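Local coordinates for uncharacterized conserved protein of COG5135 (PDB 2I51) that binds flavin mononucleotide and is related to pyridoxamine 5'-phosphate oxidase, so it probably serves as an FMN-dependent oxidoreductase, at the interface of chains A and B. Numbering follows the deposited sequence. Chains: chain A/B, Uncharacterized conserved protein of COG5135.

The interface of chains A and B. Residues chain A 21, 23, 26, 82; chain B 21, 23, 80, 82.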
ATOM      1  N   LEU A  21      -6.236   3.957  17.772  1.00 19.62           N
ATOM      2  CA  LEU A  21      -4.997   4.029  16.971  1.00 18.99           C
ATOM      3  C   LEU A  21      -5.095   5.140  15.961  1.00 18.15           C
ATOM      4  O   LEU A  21      -5.875   5.045  14.991  1.00 19.39           O
ATOM      5  CB  LEU A  21      -4.747   2.722  16.280  1.00 19.07           C
ATOM      6  CG  LEU A  21      -4.788   1.447  17.111  1.00 20.77           C
ATOM      7  CD1 LEU A  21      -4.635   0.236  16.176  1.00 24.39           C
ATOM      8  CD2 LEU A  21      -3.719   1.434  18.217  1.00 22.63           C
ATOM      9  N   TYR A  23      -3.217   5.895  13.634  1.00 17.56           N
ATOM     10  CA  TYR A  23      -2.786   5.388  12.363  1.00 17.54           C
ATOM     11  C   TYR A  23      -3.735   4.412  11.653  1.00 16.64           C
ATOM     12  O   TYR A  23      -3.484   3.935  10.547  1.00 19.29           O
ATOM     13  CB  TYR A  23      -1.394   4.753  12.500  1.00 19.69           C
ATOM     14  CG  TYR A  23      -1.208   3.803  13.663  1.00 18.06           C
ATOM     15  CD1 TYR A  23      -1.480   2.467  13.511  1.00 16.88           C
ATOM     16  CD2 TYR A  23      -0.701   4.242  14.879  1.00 18.26           C
ATOM     17  CE1 TYR A  23      -1.277   1.601  14.528  1.00 16.95           C
ATOM     18  CE2 TYR A  23      -0.422   3.368  15.886  1.00 16.89           C
ATOM     19  CZ  TYR A  23      -0.725   2.052  15.732  1.00 17.47           C
ATOM     20  OH  TYR A  23      -0.461   1.171  16.784  1.00 19.37           O
ATOM     21  N   TYR A  26      -4.719   5.695   8.346  1.00 14.72           N
ATOM     22  CA  TYR A  26      -3.713   5.762   7.305  1.00 14.80           C
ATOM     23  C   TYR A  26      -3.904   4.570   6.375  1.00 16.03           C
ATOM     24  O   TYR A  26      -4.134   3.426   6.821  1.00 17.77           O
ATOM     25  CB  TYR A  26      -2.308   5.703   7.880  1.00 15.18           C
ATOM     26  CG  TYR A  26      -1.939   6.761   8.857  1.00 14.89           C
ATOM     27  CD1 TYR A  26      -2.664   7.911   8.999  1.00 17.04           C
ATOM     28  CD2 TYR A  26      -0.842   6.574   9.674  1.00 16.60           C
ATOM     29  CE1 TYR A  26      -2.299   8.867   9.972  1.00 20.36           C
ATOM     30  CE2 TYR A  26      -0.475   7.488  10.601  1.00 16.60           C
ATOM     31  CZ  TYR A  26      -1.191   8.623  10.745  1.00 18.93           C
ATOM     32  OH  TYR A  26      -0.817   9.572  11.717  1.00 21.86           O
ATOM     33  N   PRO A  82      -5.423  -2.511  12.297  1.00 16.54           N
ATOM     34  CA  PRO A  82      -4.655  -3.422  13.114  1.00 18.70           C
ATOM     35  C   PRO A  82      -5.298  -4.001  14.345  1.00 18.40           C
ATOM     36  O   PRO A  82      -4.951  -5.114  14.740  1.00 19.14           O
ATOM     37  CB  PRO A  82      -3.397  -2.609  13.472  1.00 20.30           C
ATOM     38  CG  PRO A  82      -3.328  -1.552  12.580  1.00 23.16           C
ATOM     39  CD  PRO A  82      -4.792  -1.188  12.209  1.00 18.58           C
TER
ATOM     40  N   LEU B  21       4.981  -4.250  18.063  1.00 18.61           N
ATOM     41  CA  LEU B  21       3.770  -4.297  17.203  1.00 17.22           C
ATOM     42  C   LEU B  21       3.912  -5.435  16.238  1.00 18.24           C
ATOM     43  O   LEU B  21       4.747  -5.385  15.349  1.00 18.10           O
ATOM     44  CB  LEU B  21       3.634  -3.010  16.435  1.00 16.76           C
ATOM     45  CG  LEU B  21       3.574  -1.729  17.219  1.00 20.09           C
ATOM     46  CD1 LEU B  21       3.478  -0.585  16.238  1.00 23.57           C
ATOM     47  CD2 LEU B  21       2.433  -1.769  18.263  1.00 22.22           C
ATOM     48  N   TYR B  23       2.126  -6.143  13.816  1.00 16.87           N
ATOM     49  CA  TYR B  23       1.764  -5.671  12.510  1.00 17.06           C
ATOM     50  C   TYR B  23       2.771  -4.735  11.868  1.00 17.09           C
ATOM     51  O   TYR B  23       2.594  -4.295  10.726  1.00 18.48           O
ATOM     52  CB  TYR B  23       0.380  -5.018  12.547  1.00 18.19           C
ATOM     53  CG  TYR B  23       0.115  -4.060  13.695  1.00 15.27           C
ATOM     54  CD1 TYR B  23       0.390  -2.691  13.579  1.00 16.02           C
ATOM     55  CD2 TYR B  23      -0.446  -4.499  14.886  1.00 17.70           C
ATOM     56  CE1 TYR B  23       0.087  -1.805  14.631  1.00 15.74           C
ATOM     57  CE2 TYR B  23      -0.731  -3.638  15.939  1.00 16.18           C
ATOM     58  CZ  TYR B  23      -0.489  -2.279  15.783  1.00 15.09           C
ATOM     59  OH  TYR B  23      -0.805  -1.398  16.810  1.00 18.59           O
ATOM     60  N   TYR B  80       4.756   1.007   6.289  1.00 14.97           N
ATOM     61  CA  TYR B  80       4.628   2.036   7.306  1.00 14.01           C
ATOM     62  C   TYR B  80       4.844   1.426   8.683  1.00 16.70           C
ATOM     63  O   TYR B  80       4.240   0.408   9.032  1.00 17.34           O
ATOM     64  CB  TYR B  80       3.258   2.715   7.234  1.00 15.83           C
ATOM     65  CG  TYR B  80       3.138   3.817   8.244  1.00 15.85           C
ATOM     66  CD1 TYR B  80       3.965   4.918   8.164  1.00 15.99           C
ATOM     67  CD2 TYR B  80       2.278   3.721   9.328  1.00 16.09           C
ATOM     68  CE1 TYR B  80       3.909   5.909   9.119  1.00 14.82           C
ATOM     69  CE2 TYR B  80       2.218   4.711  10.305  1.00 15.42           C
ATOM     70  CZ  TYR B  80       3.030   5.814  10.187  1.00 14.46           C
ATOM     71  OH  TYR B  80       3.016   6.835  11.162  1.00 16.90           O
ATOM     72  N   PRO B  82       4.363   2.166  12.508  1.00 15.80           N
ATOM     73  CA  PRO B  82       3.569   3.121  13.242  1.00 16.25           C
ATOM     74  C   PRO B  82       4.164   3.736  14.487  1.00 16.53           C
ATOM     75  O   PRO B  82       3.747   4.860  14.872  1.00 19.25           O
ATOM     76  CB  PRO B  82       2.312   2.309  13.629  1.00 18.53           C
ATOM     77  CG  PRO B  82       2.238   1.263  12.708  1.00 20.62           C
ATOM     78  CD  PRO B  82       3.687   0.850  12.474  1.00 17.34           C
TER
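A:Tyr23 and B:Tyr23 each lie on a helical backbone turn, the short 3-10 helix 22-25 just ahead of strand 26-32, while A:Pro82 and B:Pro82 follow the end of strand 74-81 in a loop. The centre of the patch is a tyrosine pair on the two-fold axis: the phenols meet end on, and A:Tyr23 OH and B:Tyr23 OH are hydrogen bonded at 2.6 Å. Each hydroxyl lies in the plane of the other ring, at its edge; either could be the donor. To get there both side chains wedge CG over the main chain, flanked by N and C (chi1 47° in A:Tyr23). Beside the hydroxyls the ring edges also touch, A:Tyr23 CE1 lying 3.7 Å from B:Tyr23 CE1.

Each ring is sandwiched. B:Pro82 comes in at about a right angle and sets CB over the middle of the A:Tyr23 ring, 3.5 Å from its centroid, a CH-pi contact; A:Leu21 CB backs the opposite face. An alanine here in place of A:Tyr23 would remove the phenol hydrogen bond and the ring under B:Pro82 CB, and would probably loosen the centre of the interface.

Farther out, A:Tyr26 points its CD2/CE2 edge at the face of B:Tyr80, off-centre near CE2, planes 81° apart, with A:Tyr26 CD2 3.6 Å from B:Tyr80 CE2. B:Tyr80 CG is anti to its backbone N. A:Tyr26 and B:Tyr80 also line FMN pockets, so this packing may help shape the flavin site. In this two-fold symmetric assembly, probably the family's biological dimer, helix 22-25 leads into strand 26-32 of one chain and packs against the end of strand 74-81 and its following loop in the other, each contact repeated by its twin.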